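Local coordinates for protein methylocystis parvus OBBP MbnE (PDB 5ICQ) that probably binds the copper chelator methanobactin in the periplasm, as a solute-binding protein of the methanobactin transport machinery, at residues 97-102 against 127-132; 150-155 against 168-173; 276-279 against 285-288; 292-297 against 575-580. All coordinates share one frame; numbering follows the deposited sequence.

Contact 1. Residues 97-102 against 127-132; sequences QGLMAR and VTFHLD
L99 and F129 meet at an antiparallel sheet in this family 5 solute-binding protein. Strands 100-103 and 126-131 each pair with strand 109-120 and not with each other, so the contact reaches across the strand between them. The separation fits: the nearest CA atoms, those of L99 and F129, are 7.9 Å apart, and only side chains touch.

The principal interaction is CH-pi. L99 CD1 lies 3.7 Å from the centroid of the F129 ring and 10° off the ring normal, which puts the methyl almost squarely over the middle of one face. CD1 is the one L99 atom that touches the phenyl; the two side chains cross at about a right angle. V127 CG2 covers the opposite face of the same ring, nearer its rim; the phenyl is thus held between a leucine methyl and a valine methyl.

The remaining contacts are apolar, one at the ring edge and one beside it between methyls. M100 SD approaches the edge near the ring plane, 4.2 Å from F129 CE1; the chi3 torsion about CG-SD (78°) turns CE aside, while SD itself does the touching. Both M100 and F129 also pack on I118 of strand 109-120 and on A198 of helix 193-198. L99 branches between two partners: while CD1 sits over the phenyl, CD2 meets L131 CD2 at 3.6 Å.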
# COMPACT_ATOMS: atom_id res chain seq x y z
N GLN A 97 -11.91 12.48 -10.87
CA GLN A 97 -12.68 12.25 -9.66
C GLN A 97 -13.47 10.95 -9.75
O GLN A 97 -13.94 10.58 -10.83
CB GLN A 97 -13.68 13.37 -9.40
CG GLN A 97 -13.08 14.73 -9.24
CD GLN A 97 -14.14 15.72 -8.84
OE1 GLN A 97 -15.13 15.90 -9.55
NE2 GLN A 97 -13.97 16.33 -7.68
N GLY A 98 -13.65 10.30 -8.61
CA GLY A 98 -14.54 9.16 -8.54
C GLY A 98 -15.97 9.54 -8.17
O GLY A 98 -16.30 10.69 -7.90
N LEU A 99 -16.83 8.52 -8.17
CA LEU A 99 -18.20 8.73 -7.72
C LEU A 99 -18.27 9.11 -6.25
O LEU A 99 -19.15 9.89 -5.85
CB LEU A 99 -19.01 7.46 -7.97
CG LEU A 99 -19.35 7.19 -9.43
CD1 LEU A 99 -19.89 5.75 -9.58
CD2 LEU A 99 -20.37 8.21 -9.92
N MET A 100 -17.38 8.57 -5.43
CA MET A 100 -17.37 8.85 -4.00
C MET A 100 -15.94 9.15 -3.57
O MET A 100 -14.98 8.75 -4.22
CB MET A 100 -17.97 7.70 -3.19
CG MET A 100 -19.45 7.42 -3.54
SD MET A 100 -20.18 6.10 -2.52
CE MET A 100 -20.48 7.01 -1.00
N ALA A 101 -15.82 9.90 -2.48
CA ALA A 101 -14.54 10.37 -1.97
C ALA A 101 -14.19 9.55 -0.73
O ALA A 101 -15.03 9.36 0.15
CB ALA A 101 -14.60 11.86 -1.62
N ARG A 102 -12.95 9.08 -0.65
CA ARG A 102 -12.53 8.25 0.47
C ARG A 102 -12.04 9.13 1.62
O ARG A 102 -11.20 10.01 1.41
CB ARG A 102 -11.42 7.30 0.02
CG ARG A 102 -10.96 6.36 1.11
CD ARG A 102 -10.07 5.27 0.52
NE ARG A 102 -9.73 4.23 1.50
CZ ARG A 102 -9.11 3.10 1.19
NH1 ARG A 102 -8.77 2.85 -0.06
NH2 ARG A 102 -8.84 2.20 2.14
N VAL A 127 -25.95 -2.17 -6.49
CA VAL A 127 -25.70 -0.80 -6.06
C VAL A 127 -26.10 0.16 -7.17
O VAL A 127 -25.75 -0.04 -8.33
CB VAL A 127 -24.23 -0.60 -5.64
CG1 VAL A 127 -23.27 -0.98 -6.77
CG2 VAL A 127 -24.01 0.83 -5.16
N THR A 128 -26.87 1.19 -6.81
CA THR A 128 -27.21 2.28 -7.72
C THR A 128 -26.63 3.58 -7.18
O THR A 128 -26.79 3.89 -5.99
CB THR A 128 -28.73 2.42 -7.89
OG1 THR A 128 -29.25 1.23 -8.51
CG2 THR A 128 -29.06 3.62 -8.79
N PHE A 129 -25.96 4.32 -8.05
CA PHE A 129 -25.42 5.63 -7.71
C PHE A 129 -26.36 6.70 -8.24
O PHE A 129 -26.73 6.68 -9.42
CB PHE A 129 -24.03 5.81 -8.30
CG PHE A 129 -23.02 4.84 -7.75
CD1 PHE A 129 -22.33 5.13 -6.58
CD2 PHE A 129 -22.76 3.65 -8.40
CE1 PHE A 129 -21.39 4.24 -6.06
CE2 PHE A 129 -21.82 2.75 -7.89
CZ PHE A 129 -21.14 3.04 -6.72
N HIS A 130 -26.74 7.63 -7.37
CA HIS A 130 -27.51 8.81 -7.76
C HIS A 130 -26.54 9.96 -7.97
O HIS A 130 -25.93 10.44 -7.01
CB HIS A 130 -28.54 9.18 -6.69
CG HIS A 130 -29.68 8.23 -6.59
ND1 HIS A 130 -29.54 6.93 -6.14
CD2 HIS A 130 -31.00 8.39 -6.85
CE1 HIS A 130 -30.71 6.33 -6.14
NE2 HIS A 130 -31.62 7.19 -6.56
N LEU A 131 -26.40 10.42 -9.21
CA LEU A 131 -25.41 11.44 -9.54
C LEU A 131 -25.88 12.83 -9.11
O LEU A 131 -27.06 13.16 -9.20
CB LEU A 131 -25.12 11.44 -11.04
CG LEU A 131 -24.77 10.07 -11.63
CD1 LEU A 131 -24.47 10.20 -13.12
CD2 LEU A 131 -23.61 9.47 -10.89
N ASP A 132 -24.93 13.65 -8.68
CA ASP A 132 -25.22 15.02 -8.27
C ASP A 132 -25.47 15.87 -9.51
O ASP A 132 -24.56 16.00 -10.35
CB ASP A 132 -24.06 15.60 -7.46
CG ASP A 132 -24.43 16.88 -6.71
OD1 ASP A 132 -25.18 17.71 -7.27
OD2 ASP A 132 -23.99 17.03 -5.55

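Contact 2. Residues 150-155 against 168-173; sequences FSFDLL and GLVKSA
Next to F152, whose ring spans the contact to V170 and A173, S151 OG is gripped by two groups: it is hydrogen-bonded to the backbone N of L203 and to the carbonyl of D147 one turn back in helix 145-158. The backbone of the same turn is regular, with L155 N donating to S151 O at 2.9 Å. Of these, the bond to L203 links the helix to a neighbouring loop, while F152 points toward the segment 168-173.

F152 reaches across with CG anti to the backbone N (chi1 173°), which carries the ring away from the helix. Its far end does the touching. F152 CZ lies 3.9 Å from V170 CB, and the two side chains come from opposite directions. On the neighbouring rim, F152 CE2 is 3.8 Å from A173 CB. Both aliphatic groups approach the phenyl obliquely.

The chain between these two partners contains a classic beta bulge, in which K171 and S172 both face D184 of strand 180-184. Around the phenyl, Y167 and Y183 bring their rings against it, and L197 of helix 193-198 packs on both F152 and V170.

Between the segments 130 Å² of surface is buried, and the contacts within 4.5 Å are all carbon to carbon. Adhesion between helix 145-158 and the segment 168-173 is therefore apolar, with the polar bonds confined to each side's own surroundings.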
# COMPACT_ATOMS: atom_id res chain seq x y z
N PHE A 150 -19.65 4.95 -19.94
CA PHE A 150 -18.52 5.05 -20.85
C PHE A 150 -17.21 4.72 -20.14
O PHE A 150 -16.36 3.99 -20.67
CB PHE A 150 -18.47 6.45 -21.45
CG PHE A 150 -17.14 6.85 -22.04
CD1 PHE A 150 -16.79 6.46 -23.32
CD2 PHE A 150 -16.25 7.64 -21.32
CE1 PHE A 150 -15.58 6.82 -23.88
CE2 PHE A 150 -15.03 8.01 -21.86
CZ PHE A 150 -14.69 7.60 -23.16
N SER A 151 -17.03 5.27 -18.93
CA SER A 151 -15.80 5.04 -18.19
C SER A 151 -15.70 3.60 -17.72
O SER A 151 -14.62 2.99 -17.79
CB SER A 151 -15.73 5.99 -16.99
OG SER A 151 -15.76 7.35 -17.41
N PHE A 152 -16.80 3.05 -17.22
CA PHE A 152 -16.84 1.65 -16.82
C PHE A 152 -16.46 0.73 -17.98
O PHE A 152 -15.60 -0.14 -17.83
CB PHE A 152 -18.23 1.30 -16.29
CG PHE A 152 -18.42 -0.16 -16.00
CD1 PHE A 152 -17.92 -0.73 -14.84
CD2 PHE A 152 -19.12 -0.97 -16.89
CE1 PHE A 152 -18.11 -2.08 -14.57
CE2 PHE A 152 -19.31 -2.32 -16.63
CZ PHE A 152 -18.80 -2.87 -15.46
N ASP A 153 -17.09 0.92 -19.14
CA ASP A 153 -16.79 0.08 -20.30
C ASP A 153 -15.34 0.22 -20.74
O ASP A 153 -14.68 -0.78 -21.07
CB ASP A 153 -17.71 0.44 -21.46
CG ASP A 153 -19.14 0.02 -21.21
OD1 ASP A 153 -19.35 -0.97 -20.48
OD2 ASP A 153 -20.04 0.68 -21.77
N LEU A 154 -14.82 1.45 -20.77
CA LEU A 154 -13.45 1.68 -21.21
C LEU A 154 -12.45 1.04 -20.26
O LEU A 154 -11.49 0.39 -20.69
CB LEU A 154 -13.18 3.18 -21.32
CG LEU A 154 -11.73 3.62 -21.61
CD1 LEU A 154 -11.28 3.10 -22.98
CD2 LEU A 154 -11.62 5.13 -21.53
N LEU A 155 -12.65 1.22 -18.96
CA LEU A 155 -11.69 0.72 -17.99
C LEU A 155 -11.79 -0.79 -17.84
O LEU A 155 -10.78 -1.45 -17.57
CB LEU A 155 -11.92 1.42 -16.64
CG LEU A 155 -11.58 2.90 -16.72
CD1 LEU A 155 -12.13 3.67 -15.51
CD2 LEU A 155 -10.07 3.10 -16.85
N GLY A 168 -15.21 -6.85 -14.60
CA GLY A 168 -15.72 -8.00 -15.32
C GLY A 168 -16.68 -8.86 -14.52
O GLY A 168 -17.41 -9.66 -15.11
N LEU A 169 -16.71 -8.71 -13.20
CA LEU A 169 -17.64 -9.48 -12.38
C LEU A 169 -19.05 -8.91 -12.41
O LEU A 169 -19.99 -9.63 -12.08
CB LEU A 169 -17.15 -9.53 -10.92
CG LEU A 169 -15.83 -10.21 -10.61
CD1 LEU A 169 -15.43 -9.94 -9.17
CD2 LEU A 169 -15.94 -11.71 -10.85
N VAL A 170 -19.21 -7.65 -12.81
CA VAL A 170 -20.52 -7.02 -12.81
C VAL A 170 -21.43 -7.72 -13.81
O VAL A 170 -21.03 -7.99 -14.95
CB VAL A 170 -20.39 -5.52 -13.14
CG1 VAL A 170 -21.76 -4.89 -13.29
CG2 VAL A 170 -19.59 -4.82 -12.06
N LYS A 171 -22.67 -8.00 -13.40
CA LYS A 171 -23.59 -8.68 -14.30
C LYS A 171 -24.19 -7.72 -15.33
O LYS A 171 -24.29 -8.06 -16.51
CB LYS A 171 -24.70 -9.37 -13.51
CG LYS A 171 -24.22 -10.55 -12.67
CD LYS A 171 -23.50 -11.57 -13.54
CE LYS A 171 -23.32 -12.90 -12.82
NZ LYS A 171 -22.35 -12.81 -11.70
N SER A 172 -24.59 -6.53 -14.90
CA SER A 172 -25.02 -5.51 -15.86
C SER A 172 -24.78 -4.14 -15.27
O SER A 172 -24.78 -3.96 -14.05
CB SER A 172 -26.49 -5.66 -16.26
OG SER A 172 -27.36 -5.21 -15.24
N ALA A 173 -24.55 -3.17 -16.16
CA ALA A 173 -24.40 -1.76 -15.82
C ALA A 173 -25.32 -0.97 -16.73
O ALA A 173 -25.15 -0.98 -17.95
CB ALA A 173 -22.95 -1.29 -15.99

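Contact 3. Residues 276-279 against 285-288; sequences EAFK and YRDE
Y285 opens the strand by bringing its backbone N to the edge of the F278 ring, 3.9 Å from F278 CE1 and near the ring plane. Its own side chain points away from helix 271-279, so this residue meets the helix through backbone alone and packs on Q576 and I578 instead.

R286 turns the other way and carries most of the contact. With CG between the backbone N and the carbonyl carbon (chi1 62°), the chain rises over the phenyl, and R286 CD comes 3.6 Å from F278 CG. That methylene stands over one face, 25° off the ring normal, a CH-pi contact displaced toward the rim. A bend at chi3 then swings the guanidinium onward, and its plane ends up well tilted from the ring. It is thus the aliphatic part of the arginine that lies against the phenyl, while the charged end is delivered to an acid.

D287 OD1 accepts a hydrogen bond from Q576 NE2.

E288 supplies that acid, two residues along from R286. R286 NH2 donates to E288 OE2 at 2.8 Å with an N-H...O angle of 169°, in the guanidinium plane but from above the carboxylate plane. Y298 OH also bonds E288 OE2, and E288 OE1 takes R293 as a salt-bridge partner, so the buried carboxylate probably stays ionised.

Helix 271-279 runs through a short loop into this edge strand of a three-stranded antiparallel sheet; R286 also packs on L274 and F275 of the same helix, and F278 on A579 of the adjoining strand 576-581.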
# COMPACT_ATOMS: atom_id res chain seq x y z
N GLU A 276 18.86 18.85 -2.83
CA GLU A 276 19.47 20.17 -2.97
C GLU A 276 18.43 21.23 -3.30
O GLU A 276 18.52 22.36 -2.81
CB GLU A 276 20.57 20.14 -4.03
CG GLU A 276 21.82 19.35 -3.64
CD GLU A 276 22.44 19.83 -2.33
OE1 GLU A 276 22.48 21.05 -2.09
OE2 GLU A 276 22.89 18.97 -1.55
N ALA A 277 17.45 20.89 -4.14
CA ALA A 277 16.41 21.87 -4.46
C ALA A 277 15.60 22.24 -3.22
O ALA A 277 15.22 23.40 -3.04
CB ALA A 277 15.49 21.32 -5.55
N PHE A 278 15.35 21.27 -2.34
CA PHE A 278 14.68 21.57 -1.08
C PHE A 278 15.53 22.51 -0.22
O PHE A 278 15.03 23.51 0.32
CB PHE A 278 14.37 20.29 -0.31
CG PHE A 278 13.69 20.52 1.00
CD1 PHE A 278 12.34 20.82 1.04
CD2 PHE A 278 14.40 20.45 2.19
CE1 PHE A 278 11.70 21.05 2.25
CE2 PHE A 278 13.77 20.68 3.41
CZ PHE A 278 12.42 20.98 3.44
N LYS A 279 16.81 22.19 -0.07
CA LYS A 279 17.67 23.04 0.75
C LYS A 279 17.75 24.46 0.20
O LYS A 279 17.84 25.42 0.97
CB LYS A 279 19.07 22.43 0.86
CG LYS A 279 19.12 21.18 1.72
CD LYS A 279 20.56 20.86 2.11
CE LYS A 279 21.37 20.39 0.93
NZ LYS A 279 22.78 20.07 1.32
N TYR A 285 8.37 20.82 0.18
CA TYR A 285 8.00 19.64 0.95
C TYR A 285 8.81 18.45 0.46
O TYR A 285 9.05 18.33 -0.74
CB TYR A 285 6.49 19.34 0.82
CG TYR A 285 6.05 18.09 1.55
CD1 TYR A 285 6.12 16.84 0.93
CD2 TYR A 285 5.58 18.15 2.86
CE1 TYR A 285 5.74 15.70 1.59
CE2 TYR A 285 5.18 17.00 3.52
CZ TYR A 285 5.28 15.78 2.88
OH TYR A 285 4.90 14.63 3.52
N ARG A 286 9.20 17.57 1.38
CA ARG A 286 9.81 16.31 0.98
C ARG A 286 9.53 15.24 2.03
O ARG A 286 9.39 15.53 3.23
CB ARG A 286 11.32 16.45 0.75
CG ARG A 286 12.14 16.86 1.96
CD ARG A 286 13.64 16.99 1.61
NE ARG A 286 14.32 15.70 1.61
CZ ARG A 286 14.66 15.01 0.52
NH1 ARG A 286 14.39 15.46 -0.70
NH2 ARG A 286 15.29 13.84 0.67
N ASP A 287 9.42 14.00 1.56
CA ASP A 287 9.47 12.80 2.39
C ASP A 287 10.90 12.26 2.37
O ASP A 287 11.49 12.11 1.30
CB ASP A 287 8.51 11.73 1.87
CG ASP A 287 7.07 12.16 1.94
OD1 ASP A 287 6.65 12.67 3.00
OD2 ASP A 287 6.35 12.00 0.93
N GLU A 288 11.44 11.95 3.55
CA GLU A 288 12.78 11.40 3.65
C GLU A 288 12.71 9.89 3.78
O GLU A 288 11.99 9.37 4.65
CB GLU A 288 13.53 11.99 4.86
CG GLU A 288 14.98 11.62 4.89
CD GLU A 288 15.67 11.99 3.61
OE1 GLU A 288 16.01 11.08 2.82
OE2 GLU A 288 15.84 13.20 3.38

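Contact 4. Residues 292-297 against 575-580; sequences TRWSTG and EQWIAH. With SO4 (sulfate ion), chain E.
W294 lies over W577, and its side chain can be followed outward from helix 291-296. CG stands anti to the backbone N (chi1 -167°), directing the indole to strand 576-581. The CB comes first, 3.9 Å from W577 CE3. CG follows at 3.7 Å from the same W577 CE3, and CD1 lies over the middle of the W577 indole. NE1 is 3.6 Å from W577 CG, and CE2 makes the closest approach, 3.5 Å from that atom. The five-membered rings form an offset stack with centroids 3.9 Å apart and planes only 6° from parallel.

Farther out, the six-membered ring of W294 has slid past the other indole and covers W577 CB instead. This CB lies 3.3 Å from the ring centroid and 3° off the normal, a tight CH-pi contact. At the tip, CH2 reaches I578 O in edge-on fashion at 3.7 Å. R310 adds a cation-pi contact to W294, and Y298 meets it edge-to-face.

R293, the preceding residue, turns elsewhere: its NH1 donates to O3 of a sulfate, probably from the crystallisation liquor, at 2.8 Å, while NH2 makes two weak bonds to the ion, to O3 and O4, and a salt bridge to E288.

The join of helix and strand thus rests on dispersion and CH-pi contact between nearly parallel indoles, and R310 also holds W294 O through NH1.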
# COMPACT_ATOMS: atom_id res chain seq x y z
N THR A 292 20.69 7.68 6.15
CA THR A 292 21.90 8.50 6.22
C THR A 292 21.55 9.99 6.19
O THR A 292 22.08 10.78 6.97
CB THR A 292 22.86 8.15 5.08
OG1 THR A 292 23.14 6.75 5.11
CG2 THR A 292 24.17 8.92 5.22
N ARG A 293 20.67 10.38 5.26
CA ARG A 293 20.34 11.79 5.13
C ARG A 293 19.54 12.27 6.33
O ARG A 293 19.81 13.34 6.88
CB ARG A 293 19.56 12.02 3.83
CG ARG A 293 19.66 13.42 3.27
CD ARG A 293 19.53 13.34 1.76
NE ARG A 293 18.43 12.47 1.38
CZ ARG A 293 18.33 11.86 0.21
NH1 ARG A 293 19.27 12.02 -0.71
NH2 ARG A 293 17.29 11.07 -0.03
N TRP A 294 18.55 11.47 6.76
CA TRP A 294 17.80 11.82 7.96
C TRP A 294 18.73 11.97 9.15
O TRP A 294 18.59 12.91 9.94
CB TRP A 294 16.73 10.75 8.23
CG TRP A 294 15.68 11.11 9.26
CD1 TRP A 294 15.44 10.47 10.44
CD2 TRP A 294 14.71 12.18 9.18
NE1 TRP A 294 14.38 11.07 11.10
CE2 TRP A 294 13.92 12.12 10.35
CE3 TRP A 294 14.44 13.18 8.23
CZ2 TRP A 294 12.87 13.02 10.59
CZ3 TRP A 294 13.39 14.07 8.47
CH2 TRP A 294 12.62 13.98 9.65
N SER A 295 19.72 11.08 9.26
CA SER A 295 20.60 11.06 10.42
C SER A 295 21.54 12.26 10.43
O SER A 295 21.76 12.86 11.49
CB SER A 295 21.40 9.76 10.45
OG SER A 295 22.29 9.75 11.54
N THR A 296 22.12 12.64 9.28
CA THR A 296 23.16 13.66 9.28
C THR A 296 22.99 14.78 8.26
O THR A 296 23.81 15.71 8.25
CB THR A 296 24.54 13.01 9.05
OG1 THR A 296 24.56 12.36 7.77
CG2 THR A 296 24.86 12.00 10.14
N GLY A 297 21.98 14.74 7.40
CA GLY A 297 21.89 15.71 6.33
C GLY A 297 21.05 16.94 6.59
O GLY A 297 20.96 17.80 5.71
N GLU A 575 7.71 5.85 12.04
CA GLU A 575 7.15 7.15 11.70
C GLU A 575 7.53 7.53 10.28
O GLU A 575 8.50 7.02 9.70
CB GLU A 575 7.64 8.24 12.66
CG GLU A 575 7.06 8.11 14.05
CD GLU A 575 8.03 7.48 15.03
OE1 GLU A 575 9.26 7.54 14.80
OE2 GLU A 575 7.55 6.92 16.05
N GLN A 576 6.76 8.46 9.72
CA GLN A 576 7.08 9.09 8.45
C GLN A 576 7.94 10.32 8.69
O GLN A 576 7.61 11.17 9.52
CB GLN A 576 5.80 9.46 7.70
CG GLN A 576 6.08 9.98 6.30
CD GLN A 576 4.81 10.17 5.49
OE1 GLN A 576 3.82 9.45 5.67
NE2 GLN A 576 4.82 11.15 4.59
N TRP A 577 9.07 10.41 7.98
CA TRP A 577 10.02 11.51 8.13
C TRP A 577 9.76 12.53 7.02
O TRP A 577 9.84 12.19 5.83
CB TRP A 577 11.46 10.99 8.04
CG TRP A 577 11.72 9.82 8.96
CD1 TRP A 577 11.09 9.56 10.15
CD2 TRP A 577 12.66 8.76 8.76
NE1 TRP A 577 11.58 8.39 10.70
CE2 TRP A 577 12.54 7.88 9.86
CE3 TRP A 577 13.59 8.46 7.76
CZ2 TRP A 577 13.33 6.74 10.00
CZ3 TRP A 577 14.37 7.32 7.88
CH2 TRP A 577 14.23 6.47 9.00
N ILE A 578 9.40 13.76 7.41
CA ILE A 578 9.10 14.80 6.43
C ILE A 578 9.86 16.07 6.77
O ILE A 578 10.34 16.27 7.89
CB ILE A 578 7.59 15.10 6.33
CG1 ILE A 578 7.11 15.86 7.56
CG2 ILE A 578 6.78 13.80 6.16
CD1 ILE A 578 5.66 16.39 7.43
N ALA A 579 9.98 16.94 5.77
CA ALA A 579 10.50 18.28 5.97
C ALA A 579 9.75 19.23 5.05
O ALA A 579 9.27 18.82 3.99
CB ALA A 579 12.01 18.38 5.70
N HIS A 580 9.64 20.49 5.47
CA HIS A 580 8.81 21.41 4.70
C HIS A 580 9.18 22.85 5.02
O HIS A 580 9.70 23.15 6.10
CB HIS A 580 7.33 21.18 4.98
CG HIS A 580 6.96 21.33 6.42
ND1 HIS A 580 6.66 22.55 6.98
CD2 HIS A 580 6.86 20.42 7.41
CE1 HIS A 580 6.39 22.38 8.27
NE2 HIS A 580 6.51 21.10 8.55
S SO4 E . 18.30 8.49 -2.48
O1 SO4 E . 17.46 8.63 -3.67
O2 SO4 E . 19.22 7.37 -2.65
O3 SO4 E . 19.07 9.72 -2.27
O4 SO4 E . 17.44 8.25 -1.33

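How the contacts relate
The four contacts fall into two groups. Contacts 1 and 2, with centres 15 Å apart, serve one antiparallel sheet: helix 145-158 follows strand 126-131 in the chain, and helix 193-198 packs on both contacts. Contacts 3 and 4 are closer, centres 9 Å apart, and touch directly, since strands 285-288 and 576-581 are neighbours; E288 N lies 2.8 Å from W577 O, a probable hydrogen bond. E288 is a shared partner of both, one residue removed from the sulfate. Contacts 2 and 4 lie on opposite sides of the chain's centre, their own centres 44 Å apart.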